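Local coordinates for protein SusD homolog (Bacteroides thetaiotaomicron, PDB 4MRU) that probably binds mucin O-glycans at the cell surface as a SusD-family outer-membrane lipoprotein with a TPR-like helical fold, at residues 244-249 against 320-325; 293-298 against 386-391. One frame throughout, in Å; residues are numbered along the deposited sequence. Where two conformers were deposited one is given.

In the fold
The two contacts lie apart in the chain, with centres about 29 Å from each other and nearest atoms about 14 Å apart. Their segments alternate along the sequence but share no element. Interaction 1 is the more interior, about 15 Å from the chain centre to its own centre. It ties the start of helix 248-254 to strand 322-325, and its chemistry is polar: a buried amide, a tyrosine hydroxyl and two waters. Interaction 2 lies about 23 Å out and joins two loops near the surface. There an isoleucine on a tyrosine face leads the packing, and an arginine supplies the one direct hydrogen bond between the segments.

Interaction 1 of 2, residues 244-249 against 320-325; sequences AENRSA and DPYVWM. With EDO (1,2-ethanediol), chain F.
A helix-capping asparagine joins the start of helix 248-254 to the lead-in of strand 322-325, which pairs antiparallel with strand 239-241. N246 precedes the turn into the helix. Its CG is anti to the backbone N (chi1 -176°), and this sends the amide toward the other segment. ND2 donates to the carbonyl O of D320 at 2.8 Å. The bond is nearly straight (167°) and lies in the amide plane of N246, but the donor sits above the carbonyl plane of D320. ND2 also donates to a water at 3.0 Å, and that water donates on to the carbonyl O of P321.

The other end of the amide serves the helix. OD1 accepts a very short bond from S248 OG (2.5 Å), on a lone pair in the carbonyl plane. It also takes a weak capping bond from A249 N. The Y322 side chain meets N246 tip to tip, with ring and amide planes 30° apart. ND2 lies over one ring face, toward the rim, and OD1 is 3.1 Å from Y322 OH. S248 OG approaches Y322 CE1 at 3.5 Å. A second water, at the ring edge, is 2.5 Å from Y322 OH; it accepts from R247 N and donates to the carbonyl O of E245. Backbone bonding of N246 with A318 adds another tie between these loops, and M316 touches both N246 and S248.

An alanine in place of N246 would probably loosen the junction, since the bond to D320 O and the side-chain cap of the helix would both be lost. The amide thus works at both ends: its NH2 holds the strand lead-in, its oxygen gathers donors from the helix start, and those bonds are likely to fix its flip.

Interaction 2 of 2, residues 293-298 against 386-391; sequences GMRIGI and GSYSTG. With EDO (1,2-ethanediol), chain K.
This is a loop-to-loop contact near the surface, part apolar and part polar. It joins the loop after strand 289-290 to the loop before helix 408-423. I298 and Y388 form the main apolar pair. I298 CG2 stands over the centre of the Y388 ring, 3.6 Å from its centroid and 1° off the ring normal, a clear CH-pi contact. I298 CB also lies over this face, while CD1 overhangs the rim beside CE2 (3.5 Å). S387 CB covers the opposite face, offset toward the rim.

R295 contributes to both parts. Its CB packs on Y388 CB at 3.6 Å, and its NH1 makes the polar link. The chain bends at chi2, which brings the guanidinium past the tyrosine backbone with its plane 86° from the ring. NH1 donates to the carbonyl O of Y388 at 2.9 Å, near the guanidinium plane but with a bent angle of 141°. NH1 also donates to O2 of a 1,2-ethanediol, probably from the crystallisation liquor. T390 CG2 lies over one guanidinium face, 3.8 Å from R295 NH1.

R295 NH2 is held by the carbonyl O of P444. D383 binds the backbone N of both S387 and Y388. Backbone bonding of M294 with V260 links the first loop to strand 258-260, while helix 304-309 follows it in the chain.

Interaction 1 of 2, residues 244-249 against 320-325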
loop_
_atom_site.group_PDB
_atom_site.type_symbol
_atom_site.label_atom_id
_atom_site.label_comp_id
_atom_site.label_asym_id
_atom_site.label_seq_id
_atom_site.Cartn_x
_atom_site.Cartn_y
_atom_site.Cartn_z
ATOM N N ALA A 244 21.672 -2.117 0.619
ATOM C CA ALA A 244 22.799 -2.738 -0.095
ATOM C C ALA A 244 22.337 -3.991 -0.819
ATOM O O ALA A 244 22.823 -4.296 -1.893
ATOM C CB ALA A 244 23.934 -3.053 0.873
ATOM N N GLU A 245 21.345 -4.694 -0.249
ATOM C CA GLU A 245 20.758 -5.852 -0.892
ATOM C C GLU A 245 19.264 -5.888 -0.652
ATOM O O GLU A 245 18.812 -5.927 0.495
ATOM C CB GLU A 245 21.397 -7.177 -0.402
ATOM C CG GLU A 245 20.839 -8.325 -1.245
ATOM C CD GLU A 245 21.261 -9.741 -0.847
ATOM O OE1 GLU A 245 21.739 -9.930 0.285
ATOM O OE2 GLU A 245 21.054 -10.656 -1.703
ATOM N N ASN A 246 18.500 -5.834 -1.745
ATOM C CA ASN A 246 17.059 -5.933 -1.689
ATOM C C ASN A 246 16.704 -7.398 -1.727
ATOM O O ASN A 246 16.817 -8.048 -2.775
ATOM C CB ASN A 246 16.437 -5.161 -2.853
ATOM C CG ASN A 246 14.940 -5.133 -2.809
ATOM O OD1 ASN A 246 14.276 -6.153 -2.534
ATOM N ND2 ASN A 246 14.366 -3.949 -3.109
ATOM N N ARG A 247 16.310 -7.933 -0.563
ATOM C CA ARG A 247 16.054 -9.345 -0.428
ATOM C C ARG A 247 14.699 -9.699 -1.041
ATOM O O ARG A 247 14.460 -10.844 -1.387
ATOM C CB ARG A 247 16.074 -9.750 1.054
ATOM C CG ARG A 247 17.356 -9.408 1.772
ATOM C CD ARG A 247 18.418 -10.412 1.452
ATOM N NE ARG A 247 18.112 -11.710 2.028
ATOM C CZ ARG A 247 18.815 -12.807 1.796
ATOM N NH1 ARG A 247 19.857 -12.765 0.983
ATOM N NH2 ARG A 247 18.473 -13.959 2.363
ATOM N N SER A 248 13.812 -8.717 -1.183
ATOM C CA SER A 248 12.517 -8.981 -1.804
ATOM C C SER A 248 12.691 -9.434 -3.256
ATOM O O SER A 248 11.801 -10.067 -3.830
ATOM C CB SER A 248 11.569 -7.757 -1.759
ATOM O OG SER A 248 11.877 -6.727 -2.692
ATOM N N ALA A 249 13.815 -9.082 -3.869
ATOM C CA ALA A 249 14.096 -9.544 -5.224
ATOM C C ALA A 249 14.151 -11.059 -5.294
ATOM O O ALA A 249 13.853 -11.628 -6.349
ATOM C CB ALA A 249 15.392 -8.932 -5.754
ATOM N N ASP A 320 17.720 -2.510 -5.849
ATOM C CA ASP A 320 16.658 -1.534 -5.880
ATOM C C ASP A 320 16.239 -1.108 -4.461
ATOM O O ASP A 320 16.265 -1.935 -3.543
ATOM C CB ASP A 320 15.438 -2.111 -6.548
ATOM C CG ASP A 320 15.635 -2.386 -8.029
ATOM O OD1 ASP A 320 16.664 -2.001 -8.613
ATOM O OD2 ASP A 320 14.715 -2.984 -8.616
ATOM N N PRO A 321 15.807 0.160 -4.281
ATOM C CA PRO A 321 15.283 0.618 -2.995
ATOM C C PRO A 321 13.840 0.178 -2.807
ATOM O O PRO A 321 13.222 -0.268 -3.770
ATOM C CB PRO A 321 15.352 2.133 -3.123
ATOM C CG PRO A 321 15.156 2.363 -4.596
ATOM C CD PRO A 321 15.891 1.259 -5.260
ATOM N N TYR A 322 13.332 0.257 -1.578
ATOM C CA TYR A 322 11.935 0.082 -1.325
ATOM C C TYR A 322 11.265 1.465 -1.330
ATOM O O TYR A 322 11.718 2.375 -0.599
ATOM C CB TYR A 322 11.708 -0.610 0.007
ATOM C CG TYR A 322 12.259 -1.990 0.125
ATOM C CD1 TYR A 322 11.511 -3.103 -0.262
ATOM C CD2 TYR A 322 13.515 -2.213 0.660
ATOM C CE1 TYR A 322 12.016 -4.398 -0.128
ATOM C CE2 TYR A 322 14.047 -3.498 0.751
ATOM C CZ TYR A 322 13.268 -4.594 0.383
ATOM O OH TYR A 322 13.781 -5.879 0.495
ATOM N N VAL A 323 10.189 1.629 -2.099
ATOM C CA VAL A 323 9.600 2.955 -2.316
ATOM C C VAL A 323 8.455 3.145 -1.352
ATOM O O VAL A 323 7.439 2.446 -1.445
ATOM C CB VAL A 323 9.137 3.146 -3.794
ATOM C CG1 VAL A 323 8.491 4.513 -4.016
ATOM C CG2 VAL A 323 10.299 2.963 -4.783
ATOM N N TRP A 324 8.613 4.080 -0.406
ATOM C CA TRP A 324 7.550 4.342 0.569
ATOM C C TRP A 324 6.484 5.345 0.094
ATOM O O TRP A 324 5.322 5.062 0.153
ATOM C CB TRP A 324 8.130 4.907 1.826
ATOM C CG TRP A 324 9.014 3.979 2.618
ATOM C CD1 TRP A 324 9.429 2.748 2.282
ATOM C CD2 TRP A 324 9.575 4.268 3.883
ATOM N NE1 TRP A 324 10.234 2.226 3.279
ATOM C CE2 TRP A 324 10.315 3.152 4.285
ATOM C CE3 TRP A 324 9.509 5.369 4.732
ATOM C CZ2 TRP A 324 11.006 3.106 5.515
ATOM C CZ3 TRP A 324 10.129 5.316 5.960
ATOM C CH2 TRP A 324 10.884 4.197 6.338
HETATM N N MSE A 325 6.898 6.527 -0.333
HETATM C CA MSE A 325 5.961 7.584 -0.686
HETATM C C MSE A 325 6.600 8.454 -1.718
HETATM O O MSE A 325 7.736 8.880 -1.570
HETATM C CB MSE A 325 5.603 8.393 0.557
HETATM C CG MSE A 325 4.731 9.567 0.103
HETATM SE SE MSE A 325 2.823 9.543 0.508
HETATM C CE MSE A 325 3.029 8.891 2.371
HETATM C C1 EDO F . 4.472 3.542 3.819
HETATM O O1 EDO F . 3.251 2.823 4.018
HETATM C C2 EDO F . 5.047 2.903 2.603
HETATM O O2 EDO F . 4.097 3.198 1.594
HETATM O O HOH W 1 15.920 -6.290 1.801
HETATM O O HOH W 2 11.979 -2.742 -4.467
#

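Interaction 2 of 2, residues 293-298 against 386-391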
loop_
_atom_site.group_PDB
_atom_site.type_symbol
_atom_site.label_atom_id
_atom_site.label_comp_id
_atom_site.label_asym_id
_atom_site.label_seq_id
_atom_site.Cartn_x
_atom_site.Cartn_y
_atom_site.Cartn_z
ATOM N N GLY A 293 -0.231 -11.131 -18.004
ATOM C CA GLY A 293 -0.581 -11.218 -16.600
ATOM C C GLY A 293 -1.339 -12.476 -16.308
ATOM O O GLY A 293 -1.997 -13.015 -17.197
HETATM N N MSE A 294 -1.193 -12.949 -15.066
HETATM C CA MSE A 294 -1.846 -14.156 -14.592
HETATM C C MSE A 294 -3.120 -13.791 -13.850
HETATM O O MSE A 294 -3.147 -12.858 -13.052
HETATM C CB MSE A 294 -0.859 -14.891 -13.667
HETATM C CG MSE A 294 -1.347 -16.233 -13.121
HETATM SE SE MSE A 294 -0.513 -16.617 -11.346
HETATM C CE MSE A 294 1.330 -16.174 -11.788
ATOM N N ARG A 295 -4.176 -14.541 -14.085
ATOM C CA ARG A 295 -5.425 -14.328 -13.356
ATOM C C ARG A 295 -5.188 -14.557 -11.876
ATOM O O ARG A 295 -4.639 -15.562 -11.490
ATOM C CB ARG A 295 -6.532 -15.239 -13.858
ATOM C CG ARG A 295 -7.929 -14.952 -13.290
ATOM C CD ARG A 295 -8.564 -13.697 -13.896
ATOM N NE ARG A 295 -9.849 -13.514 -13.313
ATOM C CZ ARG A 295 -10.964 -14.047 -13.782
ATOM N NH1 ARG A 295 -10.974 -14.781 -14.924
ATOM N NH2 ARG A 295 -12.085 -13.852 -13.114
ATOM N N ILE A 296 -5.625 -13.625 -11.047
ATOM C CA ILE A 296 -5.486 -13.776 -9.589
ATOM C C ILE A 296 -6.697 -14.488 -8.988
ATOM O O ILE A 296 -7.818 -14.118 -9.271
ATOM C CB ILE A 296 -5.292 -12.410 -8.906
ATOM C CG1 ILE A 296 -3.981 -11.812 -9.387
ATOM C CG2 ILE A 296 -5.316 -12.537 -7.380
ATOM C CD1 ILE A 296 -3.816 -10.361 -9.052
ATOM N N GLY A 297 -6.427 -15.491 -8.162
ATOM C CA GLY A 297 -7.477 -16.304 -7.536
ATOM C C GLY A 297 -7.946 -17.525 -8.319
ATOM O O GLY A 297 -9.133 -17.666 -8.634
ATOM N N ILE A 298 -7.005 -18.419 -8.584
ATOM C CA ILE A 298 -7.203 -19.569 -9.386
ATOM C C ILE A 298 -6.464 -20.758 -8.767
ATOM O O ILE A 298 -5.635 -20.551 -7.916
ATOM C CB ILE A 298 -6.619 -19.359 -10.786
ATOM C CG1 ILE A 298 -5.120 -19.081 -10.707
ATOM C CG2 ILE A 298 -7.364 -18.226 -11.518
ATOM C CD1 ILE A 298 -4.391 -19.141 -12.033
ATOM N N GLY A 386 -4.975 -19.853 -22.016
ATOM C CA GLY A 386 -6.336 -20.160 -22.431
ATOM C C GLY A 386 -7.331 -20.556 -21.332
ATOM O O GLY A 386 -8.469 -20.908 -21.642
ATOM N N SER A 387 -6.932 -20.478 -20.067
ATOM C CA SER A 387 -7.770 -20.989 -18.979
ATOM C C SER A 387 -8.691 -19.966 -18.316
ATOM O O SER A 387 -9.771 -20.339 -17.888
ATOM C CB SER A 387 -6.906 -21.553 -17.840
ATOM O OG SER A 387 -6.111 -22.615 -18.269
ATOM N N TYR A 388 -8.234 -18.730 -18.131
ATOM C CA TYR A 388 -8.989 -17.777 -17.287
ATOM C C TYR A 388 -9.293 -16.428 -17.988
ATOM O O TYR A 388 -9.424 -15.377 -17.327
ATOM C CB TYR A 388 -8.260 -17.550 -15.975
ATOM C CG TYR A 388 -7.997 -18.820 -15.223
ATOM C CD1 TYR A 388 -9.040 -19.536 -14.647
ATOM C CD2 TYR A 388 -6.726 -19.340 -15.123
ATOM C CE1 TYR A 388 -8.811 -20.738 -13.986
ATOM C CE2 TYR A 388 -6.480 -20.535 -14.471
ATOM C CZ TYR A 388 -7.531 -21.226 -13.882
ATOM O OH TYR A 388 -7.300 -22.401 -13.214
ATOM N N SER A 389 -9.425 -16.479 -19.308
ATOM C CA SER A 389 -9.741 -15.280 -20.083
ATOM C C SER A 389 -11.038 -14.700 -19.640
ATOM O O SER A 389 -11.953 -15.427 -19.265
ATOM C CB SER A 389 -9.816 -15.591 -21.566
ATOM O OG SER A 389 -8.523 -15.978 -22.009
ATOM N N THR A 390 -11.138 -13.368 -19.663
ATOM C CA THR A 390 -12.386 -12.750 -19.245
ATOM C C THR A 390 -12.481 -11.331 -19.801
ATOM O O THR A 390 -11.519 -10.811 -20.401
ATOM C CB THR A 390 -12.536 -12.795 -17.675
ATOM O OG1 THR A 390 -13.897 -12.603 -17.317
ATOM C CG2 THR A 390 -11.749 -11.751 -16.994
ATOM N N GLY A 391 -13.632 -10.704 -19.594
ATOM C CA GLY A 391 -13.844 -9.343 -20.048
ATOM C C GLY A 391 -13.040 -8.313 -19.287
ATOM O O GLY A 391 -12.438 -8.583 -18.262
HETATM C C1 EDO K . -13.782 -18.369 -14.797
HETATM O O1 EDO K . -14.915 -17.483 -14.521
HETATM C C2 EDO K . -12.858 -17.979 -15.976
HETATM O O2 EDO K . -12.920 -16.580 -16.385
#